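Local coordinates for protein dihydrodipicolinate synthase (Bacillus clausii KSM-K16, PDB 3E96) that probably condenses pyruvate with aspartate semialdehyde as a 4-hydroxy-tetrahydrodipicolinate synthase, the step that opens the branch toward lysine, at residues 38-47 / 216-224; 88-99 / 128-136. All coordinates share one frame; numbering follows the deposited sequence.

Contact 1 (38-47 / 216-224); sequences TVDRIVDNGI and VNLLPQKAV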
loop_
_atom_site.group_PDB
_atom_site.type_symbol
_atom_site.label_atom_id
_atom_site.label_comp_id
_atom_site.label_asym_id
_atom_site.label_seq_id
_atom_site.Cartn_x
_atom_site.Cartn_y
_atom_site.Cartn_z
ATOM N N THR B 38 3.284 -6.156 -26.051
ATOM C CA THR B 38 2.248 -5.361 -25.402
ATOM C C THR B 38 2.446 -3.883 -25.722
ATOM O O THR B 38 1.500 -3.179 -26.081
ATOM C CB THR B 38 2.288 -5.562 -23.877
ATOM O OG1 THR B 38 2.106 -6.951 -23.581
ATOM C CG2 THR B 38 1.189 -4.759 -23.201
ATOM N N VAL B 39 3.680 -3.417 -25.588
ATOM C CA VAL B 39 3.999 -2.030 -25.891
ATOM C C VAL B 39 3.624 -1.726 -27.340
ATOM O O VAL B 39 3.008 -0.698 -27.623
ATOM C CB VAL B 39 5.500 -1.751 -25.687
ATOM C CG1 VAL B 39 5.857 -0.376 -26.247
ATOM C CG2 VAL B 39 5.842 -1.826 -24.205
ATOM N N ASP B 40 3.997 -2.620 -28.257
ATOM C CA ASP B 40 3.681 -2.425 -29.673
ATOM C C ASP B 40 2.176 -2.370 -29.916
ATOM O O ASP B 40 1.691 -1.487 -30.618
ATOM C CB ASP B 40 4.280 -3.543 -30.542
ATOM C CG ASP B 40 5.795 -3.471 -30.636
ATOM O OD1 ASP B 40 6.361 -2.371 -30.450
ATOM O OD2 ASP B 40 6.419 -4.519 -30.919
ATOM N N ARG B 41 1.433 -3.310 -29.341
ATOM C CA ARG B 41 -0.014 -3.327 -29.530
ATOM C C ARG B 41 -0.633 -2.010 -29.082
ATOM O O ARG B 41 -1.551 -1.487 -29.716
ATOM C CB ARG B 41 -0.650 -4.478 -28.749
ATOM C CG ARG B 41 -2.156 -4.585 -28.957
ATOM C CD ARG B 41 -2.748 -5.782 -28.235
ATOM N NE ARG B 41 -2.156 -7.034 -28.692
ATOM C CZ ARG B 41 -1.289 -7.754 -27.988
ATOM N NH1 ARG B 41 -0.912 -7.353 -26.781
ATOM N NH2 ARG B 41 -0.793 -8.874 -28.497
ATOM N N ILE B 42 -0.120 -1.471 -27.983
ATOM C CA ILE B 42 -0.633 -0.218 -27.452
ATOM C C ILE B 42 -0.297 0.994 -28.322
ATOM O O ILE B 42 -1.195 1.668 -28.830
ATOM C CB ILE B 42 -0.098 0.024 -26.015
ATOM C CG1 ILE B 42 -0.709 -1.013 -25.067
ATOM C CG2 ILE B 42 -0.412 1.452 -25.561
ATOM C CD1 ILE B 42 -0.158 -0.974 -23.650
ATOM N N VAL B 43 0.991 1.257 -28.505
ATOM C CA VAL B 43 1.423 2.422 -29.270
ATOM C C VAL B 43 1.209 2.376 -30.775
ATOM O O VAL B 43 1.142 3.423 -31.415
ATOM C CB VAL B 43 2.904 2.747 -28.988
ATOM C CG1 VAL B 43 3.101 2.983 -27.494
ATOM C CG2 VAL B 43 3.789 1.622 -29.479
ATOM N N ASP B 44 1.100 1.183 -31.347
ATOM C CA ASP B 44 0.885 1.072 -32.786
ATOM C C ASP B 44 -0.587 1.133 -33.149
ATOM O O ASP B 44 -0.946 1.020 -34.324
ATOM C CB ASP B 44 1.479 -0.228 -33.335
ATOM C CG ASP B 44 2.987 -0.178 -33.441
ATOM O OD1 ASP B 44 3.514 0.894 -33.806
ATOM O OD2 ASP B 44 3.645 -1.207 -33.174
ATOM N N ASN B 45 -1.445 1.312 -32.149
ATOM C CA ASN B 45 -2.874 1.372 -32.414
ATOM C C ASN B 45 -3.587 2.621 -31.913
ATOM O O ASN B 45 -4.732 2.548 -31.466
ATOM C CB ASN B 45 -3.570 0.126 -31.860
ATOM C CG ASN B 45 -3.183 -1.131 -32.608
ATOM O OD1 ASN B 45 -2.313 -1.888 -32.174
ATOM N ND2 ASN B 45 -3.820 -1.353 -33.754
ATOM N N GLY B 46 -2.909 3.761 -31.979
ATOM C CA GLY B 46 -3.531 5.007 -31.571
ATOM C C GLY B 46 -3.272 5.570 -30.187
ATOM O O GLY B 46 -3.727 6.677 -29.896
ATOM N N ILE B 47 -2.563 4.841 -29.328
ATOM C CA ILE B 47 -2.285 5.340 -27.982
ATOM C C ILE B 47 -0.955 6.093 -28.000
ATOM O O ILE B 47 0.076 5.541 -28.399
ATOM C CB ILE B 47 -2.230 4.187 -26.957
ATOM C CG1 ILE B 47 -3.461 3.288 -27.119
ATOM C CG2 ILE B 47 -2.187 4.750 -25.542
ATOM C CD1 ILE B 47 -4.790 4.015 -27.018
ATOM N N VAL B 216 -6.555 -1.067 -23.215
ATOM C CA VAL B 216 -5.663 -0.962 -24.371
ATOM C C VAL B 216 -4.708 -2.148 -24.507
ATOM O O VAL B 216 -4.154 -2.374 -25.583
ATOM C CB VAL B 216 -4.823 0.338 -24.342
ATOM C CG1 VAL B 216 -5.738 1.554 -24.450
ATOM C CG2 VAL B 216 -3.995 0.399 -23.073
ATOM N N ASN B 217 -4.513 -2.903 -23.426
ATOM C CA ASN B 217 -3.624 -4.063 -23.481
ATOM C C ASN B 217 -4.134 -5.141 -24.428
ATOM O O ASN B 217 -3.346 -5.930 -24.948
ATOM C CB ASN B 217 -3.429 -4.680 -22.094
ATOM C CG ASN B 217 -2.517 -3.852 -21.210
ATOM O OD1 ASN B 217 -2.979 -3.103 -20.341
ATOM N ND2 ASN B 217 -1.219 -3.972 -21.436
ATOM N N LEU B 218 -5.447 -5.190 -24.642
ATOM C CA LEU B 218 -6.015 -6.190 -25.536
ATOM C C LEU B 218 -6.818 -5.602 -26.692
ATOM O O LEU B 218 -6.782 -6.135 -27.800
ATOM C CB LEU B 218 -6.903 -7.174 -24.761
ATOM C CG LEU B 218 -8.065 -6.628 -23.921
ATOM C CD1 LEU B 218 -9.120 -7.714 -23.739
ATOM C CD2 LEU B 218 -7.540 -6.142 -22.565
ATOM N N LEU B 219 -7.530 -4.506 -26.438
ATOM C CA LEU B 219 -8.374 -3.883 -27.456
ATOM C C LEU B 219 -8.249 -2.363 -27.463
ATOM O O LEU B 219 -9.200 -1.651 -27.141
ATOM C CB LEU B 219 -9.832 -4.272 -27.204
ATOM C CG LEU B 219 -10.109 -5.780 -27.217
ATOM C CD1 LEU B 219 -11.436 -6.092 -26.543
ATOM C CD2 LEU B 219 -10.103 -6.265 -28.660
ATOM N N PRO B 220 -7.078 -1.845 -27.856
ATOM C CA PRO B 220 -6.855 -0.399 -27.892
ATOM C C PRO B 220 -7.829 0.391 -28.762
ATOM O O PRO B 220 -8.097 1.558 -28.485
ATOM C CB PRO B 220 -5.407 -0.285 -28.370
ATOM C CG PRO B 220 -5.227 -1.511 -29.211
ATOM C CD PRO B 220 -5.913 -2.574 -28.391
ATOM N N GLN B 221 -8.366 -0.240 -29.804
ATOM C CA GLN B 221 -9.302 0.449 -30.687
ATOM C C GLN B 221 -10.597 0.851 -29.973
ATOM O O GLN B 221 -11.207 1.865 -30.313
ATOM C CB GLN B 221 -9.626 -0.415 -31.915
ATOM C CG GLN B 221 -10.556 -1.598 -31.662
ATOM C CD GLN B 221 -9.866 -2.809 -31.047
ATOM O OE1 GLN B 221 -10.513 -3.825 -30.785
ATOM N NE2 GLN B 221 -8.555 -2.713 -30.818
ATOM N N LYS B 222 -11.020 0.062 -28.988
ATOM C CA LYS B 222 -12.239 0.387 -28.248
ATOM C C LYS B 222 -12.024 1.639 -27.408
ATOM O O LYS B 222 -12.917 2.480 -27.291
ATOM C CB LYS B 222 -12.655 -0.771 -27.337
ATOM C CG LYS B 222 -13.245 -1.961 -28.073
ATOM C CD LYS B 222 -13.748 -3.018 -27.100
ATOM C CE LYS B 222 -14.389 -4.190 -27.840
ATOM N NZ LYS B 222 -15.581 -3.767 -28.632
ATOM N N ALA B 223 -10.835 1.756 -26.821
ATOM C CA ALA B 223 -10.505 2.913 -26.005
ATOM C C ALA B 223 -10.447 4.139 -26.908
ATOM O O ALA B 223 -10.949 5.208 -26.557
ATOM C CB ALA B 223 -9.160 2.702 -25.312
ATOM N N VAL B 224 -9.836 3.974 -28.080
ATOM C CA VAL B 224 -9.721 5.069 -29.035
ATOM C C VAL B 224 -11.101 5.539 -29.487
ATOM O O VAL B 224 -11.334 6.734 -29.642
ATOM C CB VAL B 224 -8.889 4.654 -30.277
ATOM C CG1 VAL B 224 -8.933 5.756 -31.330
ATOM C CG2 VAL B 224 -7.443 4.400 -29.867
#
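The guanidinium of Arg41 meets the carbonyl oxygen of Asn217 at a slant, and the ring of Pro220 presents its CG corner to the CB of Asn45, 3.5 Å away. These groups lie at the closing seam of a TIM barrel, where the helix after the first strand packs beside the helix after the eighth. The chain of Arg41 leaves with CG anti to the backbone N, then bends at chi3 (-59°), which swings NH1 back toward Asn217 O. The resulting bond, NH1 to Asn217 O, is weak: 3.4 Å with an N-H...O angle of 134°. With an alanine in place of Arg41, that carbonyl would probably lose its weak donor and the packing of the CD methylene against its oxygen (3.3 Å from Arg41 CD to Asn217 O). Deeper in, Thr38 CG2 and Ile42 CD1 pack against the end of the Asn217 side chain, which lies about 4 Å from that of Thr56, a predicted pyruvate-binding residue. The side chain of Ile42 crosses that of Val216 at about a right angle, Ile42 CG1 meeting Val216 CG2 at 4.1 Å. Past the helix end, Ile47 CD1 touches Val216 CG1 at 3.7 Å and Val224 CG2 at 3.9 Å.

Contact 2 (88-99 / 128-136); sequences IGYATSTAIELG and YFRDIIEAL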
loop_
_atom_site.group_PDB
_atom_site.type_symbol
_atom_site.label_atom_id
_atom_site.label_comp_id
_atom_site.label_asym_id
_atom_site.label_seq_id
_atom_site.Cartn_x
_atom_site.Cartn_y
_atom_site.Cartn_z
ATOM N N ILE B 88 6.264 5.986 -10.223
ATOM C CA ILE B 88 7.228 5.937 -9.127
ATOM C C ILE B 88 6.463 5.980 -7.805
ATOM O O ILE B 88 5.277 6.330 -7.778
ATOM C CB ILE B 88 8.242 7.121 -9.187
ATOM C CG1 ILE B 88 7.520 8.458 -9.022
ATOM C CG2 ILE B 88 8.990 7.098 -10.516
ATOM C CD1 ILE B 88 8.473 9.663 -9.006
ATOM N N GLY B 89 7.126 5.615 -6.711
ATOM C CA GLY B 89 6.451 5.616 -5.422
ATOM C C GLY B 89 7.345 5.235 -4.253
ATOM O O GLY B 89 8.567 5.333 -4.356
ATOM N N TYR B 90 6.723 4.803 -3.154
ATOM C CA TYR B 90 7.408 4.396 -1.922
ATOM C C TYR B 90 7.888 5.596 -1.102
ATOM O O TYR B 90 7.370 6.699 -1.255
ATOM C CB TYR B 90 8.585 3.471 -2.247
ATOM C CG TYR B 90 8.170 2.193 -2.942
ATOM C CD1 TYR B 90 7.333 1.273 -2.308
ATOM C CD2 TYR B 90 8.622 1.896 -4.230
ATOM C CE1 TYR B 90 6.957 0.088 -2.938
ATOM C CE2 TYR B 90 8.254 0.711 -4.869
ATOM C CZ TYR B 90 7.422 -0.187 -4.216
ATOM O OH TYR B 90 7.063 -1.364 -4.841
ATOM N N ALA B 91 8.862 5.378 -0.222
ATOM C CA ALA B 91 9.395 6.463 0.599
ATOM C C ALA B 91 9.879 7.585 -0.321
ATOM O O ALA B 91 10.314 7.323 -1.443
ATOM C CB ALA B 91 10.547 5.947 1.463
ATOM N N THR B 92 9.820 8.830 0.147
ATOM C CA THR B 92 10.242 9.953 -0.689
ATOM C C THR B 92 11.614 9.776 -1.337
ATOM O O THR B 92 11.767 10.028 -2.532
ATOM C CB THR B 92 10.215 11.296 0.090
ATOM O OG1 THR B 92 11.136 11.249 1.182
ATOM C CG2 THR B 92 8.825 11.563 0.624
ATOM N N SER B 93 12.608 9.338 -0.570
ATOM C CA SER B 93 13.945 9.150 -1.133
ATOM C C SER B 93 13.911 8.095 -2.238
ATOM O O SER B 93 14.573 8.235 -3.265
ATOM C CB SER B 93 14.935 8.718 -0.048
ATOM O OG SER B 93 14.602 7.442 0.470
ATOM N N THR B 94 13.141 7.037 -2.010
ATOM C CA THR B 94 13.006 5.952 -2.977
ATOM C C THR B 94 12.305 6.446 -4.245
ATOM O O THR B 94 12.717 6.124 -5.360
ATOM C CB THR B 94 12.192 4.793 -2.378
ATOM O OG1 THR B 94 12.828 4.345 -1.177
ATOM C CG2 THR B 94 12.099 3.627 -3.360
ATOM N N ALA B 95 11.243 7.228 -4.069
ATOM C CA ALA B 95 10.505 7.758 -5.211
ATOM C C ALA B 95 11.438 8.641 -6.034
ATOM O O ALA B 95 11.426 8.601 -7.265
ATOM C CB ALA B 95 9.303 8.565 -4.731
ATOM N N ILE B 96 12.250 9.439 -5.346
ATOM C CA ILE B 96 13.186 10.321 -6.026
ATOM C C ILE B 96 14.229 9.506 -6.785
ATOM O O ILE B 96 14.634 9.882 -7.883
ATOM C CB ILE B 96 13.870 11.276 -5.019
ATOM C CG1 ILE B 96 12.816 12.222 -4.429
ATOM C CG2 ILE B 96 14.971 12.083 -5.713
ATOM C CD1 ILE B 96 13.298 13.036 -3.239
ATOM N N GLU B 97 14.653 8.386 -6.203
ATOM C CA GLU B 97 15.630 7.510 -6.849
ATOM C C GLU B 97 15.027 6.942 -8.133
ATOM O O GLU B 97 15.666 6.946 -9.190
ATOM C CB GLU B 97 16.019 6.355 -5.919
ATOM C CG GLU B 97 17.040 5.393 -6.517
ATOM C CD GLU B 97 17.397 4.253 -5.577
ATOM O OE1 GLU B 97 17.728 4.527 -4.404
ATOM O OE2 GLU B 97 17.357 3.083 -6.010
ATOM N N LEU B 98 13.794 6.453 -8.038
ATOM C CA LEU B 98 13.106 5.897 -9.203
ATOM C C LEU B 98 12.867 6.985 -10.246
ATOM O O LEU B 98 12.990 6.742 -11.445
ATOM C CB LEU B 98 11.764 5.278 -8.791
ATOM C CG LEU B 98 11.777 3.939 -8.047
ATOM C CD1 LEU B 98 10.387 3.675 -7.472
ATOM C CD2 LEU B 98 12.181 2.818 -8.995
ATOM N N GLY B 99 12.520 8.182 -9.783
ATOM C CA GLY B 99 12.273 9.291 -10.691
ATOM C C GLY B 99 13.522 9.693 -11.460
ATOM O O GLY B 99 13.481 9.901 -12.673
ATOM N N TYR B 128 4.382 15.207 0.841
ATOM C CA TYR B 128 4.900 14.032 0.150
ATOM C C TYR B 128 5.085 14.315 -1.338
ATOM O O TYR B 128 6.180 14.161 -1.878
ATOM C CB TYR B 128 3.947 12.845 0.326
ATOM C CG TYR B 128 4.403 11.597 -0.396
ATOM C CD1 TYR B 128 5.440 10.813 0.107
ATOM C CD2 TYR B 128 3.819 11.219 -1.605
ATOM C CE1 TYR B 128 5.889 9.681 -0.578
ATOM C CE2 TYR B 128 4.256 10.096 -2.297
ATOM C CZ TYR B 128 5.290 9.331 -1.780
ATOM O OH TYR B 128 5.723 8.225 -2.475
ATOM N N PHE B 129 4.010 14.732 -2.000
ATOM C CA PHE B 129 4.075 15.025 -3.425
ATOM C C PHE B 129 4.982 16.217 -3.722
ATOM O O PHE B 129 5.799 16.174 -4.644
ATOM C CB PHE B 129 2.673 15.294 -3.976
ATOM C CG PHE B 129 1.812 14.059 -4.080
ATOM C CD1 PHE B 129 2.252 12.948 -4.799
ATOM C CD2 PHE B 129 0.555 14.020 -3.488
ATOM C CE1 PHE B 129 1.445 11.809 -4.931
ATOM C CE2 PHE B 129 -0.261 12.890 -3.612
ATOM C CZ PHE B 129 0.190 11.784 -4.338
ATOM N N ARG B 130 4.835 17.281 -2.940
ATOM C CA ARG B 130 5.650 18.471 -3.154
ATOM C C ARG B 130 7.143 18.170 -3.085
ATOM O O ARG B 130 7.895 18.572 -3.970
ATOM C CB ARG B 130 5.313 19.543 -2.122
ATOM C CG ARG B 130 6.100 20.831 -2.309
ATOM C CD ARG B 130 6.174 21.580 -0.996
ATOM N NE ARG B 130 6.772 20.737 0.036
ATOM C CZ ARG B 130 6.759 21.021 1.332
ATOM N NH1 ARG B 130 6.177 22.133 1.760
ATOM N NH2 ARG B 130 7.318 20.188 2.201
ATOM N N ASP B 131 7.570 17.465 -2.041
ATOM C CA ASP B 131 8.986 17.142 -1.872
ATOM C C ASP B 131 9.564 16.384 -3.059
ATOM O O ASP B 131 10.673 16.675 -3.511
ATOM C CB ASP B 131 9.212 16.320 -0.598
ATOM C CG ASP B 131 9.000 17.129 0.669
ATOM O OD1 ASP B 131 8.929 18.373 0.586
ATOM O OD2 ASP B 131 8.919 16.512 1.753
ATOM N N ILE B 132 8.818 15.408 -3.560
ATOM C CA ILE B 132 9.273 14.614 -4.695
ATOM C C ILE B 132 9.347 15.437 -5.978
ATOM O O ILE B 132 10.325 15.358 -6.722
ATOM C CB ILE B 132 8.342 13.401 -4.917
ATOM C CG1 ILE B 132 8.450 12.454 -3.717
ATOM C CG2 ILE B 132 8.699 12.692 -6.226
ATOM C CD1 ILE B 132 7.388 11.368 -3.682
ATOM N N ILE B 133 8.311 16.227 -6.240
ATOM C CA ILE B 133 8.284 17.051 -7.443
ATOM C C ILE B 133 9.413 18.084 -7.436
ATOM O O ILE B 133 10.099 18.266 -8.441
ATOM C CB ILE B 133 6.923 17.774 -7.587
ATOM C CG1 ILE B 133 5.819 16.736 -7.816
ATOM C CG2 ILE B 133 6.964 18.762 -8.750
ATOM C CD1 ILE B 133 4.427 17.318 -7.838
ATOM N N GLU B 134 9.617 18.751 -6.305
ATOM C CA GLU B 134 10.675 19.753 -6.231
ATOM C C GLU B 134 12.064 19.136 -6.369
ATOM O O GLU B 134 12.936 19.703 -7.028
ATOM C CB GLU B 134 10.577 20.550 -4.924
ATOM C CG GLU B 134 9.245 21.269 -4.757
ATOM C CD GLU B 134 9.261 22.314 -3.654
ATOM O OE1 GLU B 134 9.825 22.042 -2.575
ATOM O OE2 GLU B 134 8.695 23.408 -3.861
ATOM N N ALA B 135 12.268 17.970 -5.761
ATOM C CA ALA B 135 13.559 17.296 -5.835
ATOM C C ALA B 135 13.871 16.822 -7.252
ATOM O O ALA B 135 15.010 16.924 -7.719
ATOM C CB ALA B 135 13.592 16.110 -4.871
ATOM N N LEU B 136 12.861 16.308 -7.946
ATOM C CA LEU B 136 13.064 15.807 -9.300
ATOM C C LEU B 136 13.202 16.892 -10.357
ATOM O O LEU B 136 13.957 16.726 -11.317
ATOM C CB LEU B 136 11.923 14.866 -9.698
ATOM C CG LEU B 136 11.863 13.508 -8.992
ATOM C CD1 LEU B 136 10.638 12.738 -9.481
ATOM C CD2 LEU B 136 13.140 12.716 -9.274
#
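Tyr128 reaches across to Thr92 and the loop before it, and its side chain can be followed outward atom by atom. From CB the ring departs with CG anti to the backbone N (chi1 178°), a torsion that carries it off its own helix toward the start of the other. CD1 comes first, 3.5 Å from the methyl CG2 of Thr92, as the two side chains run antiparallel in passing. CE1 touches the same methyl and then Tyr90 O, which lies at the ring edge. At the tip, OH donates to Tyr90 O over 2.6 Å, in the carbonyl plane and with a C=O...O angle of 150°. This bond ties the ring to the loop just ahead of helix 92-105. One face of the ring carries Ile132 CD1, 3.5 Å above the plane and nearer the ring's rim than its centre; Ala280 of the second subunit also packs on Tyr128.

In TIM-barrel terms, helices 92-105 and 122-136 follow consecutive strands, 83-88 and 109-112, and lie side by side on the outer wall; the axes of their parts 92-99 and 128-136 approach to 9.5 Å and cross at -36°. Ile132 CD1 also rests against Ala95 CB at 3.6 Å. Further along, Ile96 CD1 presses on Ala135 CB at 3.5 Å, a snug fit for two methyl carbons. Gly99 lets Leu136 in close: a beta carbon there would clash with CD1 of the leucine. Beside Leu136, Ile88 at the end of its strand meets it tip to tip, CD1 to CD1 at 3.8 Å.

How the contacts relate
Both contacts join neighbouring helices of one closed eight-stranded barrel, but the chain's centre lies between them, with their own centres 29 Å apart and nearest atoms about 16 Å apart. Along the chain, both segments of contact 2 fall within the 168 residues that separate those of contact 1. Residues 38-47 and 216-224 bring together distant parts of the sequence where the first and last strands, 15-17 and 210-213, adjoin; residues 88-99 and 128-136 pair helices that follow successive strands. The two thus illustrate long-range closure and local repetition in a TIM barrel. Only contact 2 is touched by the second subunit, so the dimer interface borders one and leaves the other to intrachain packing.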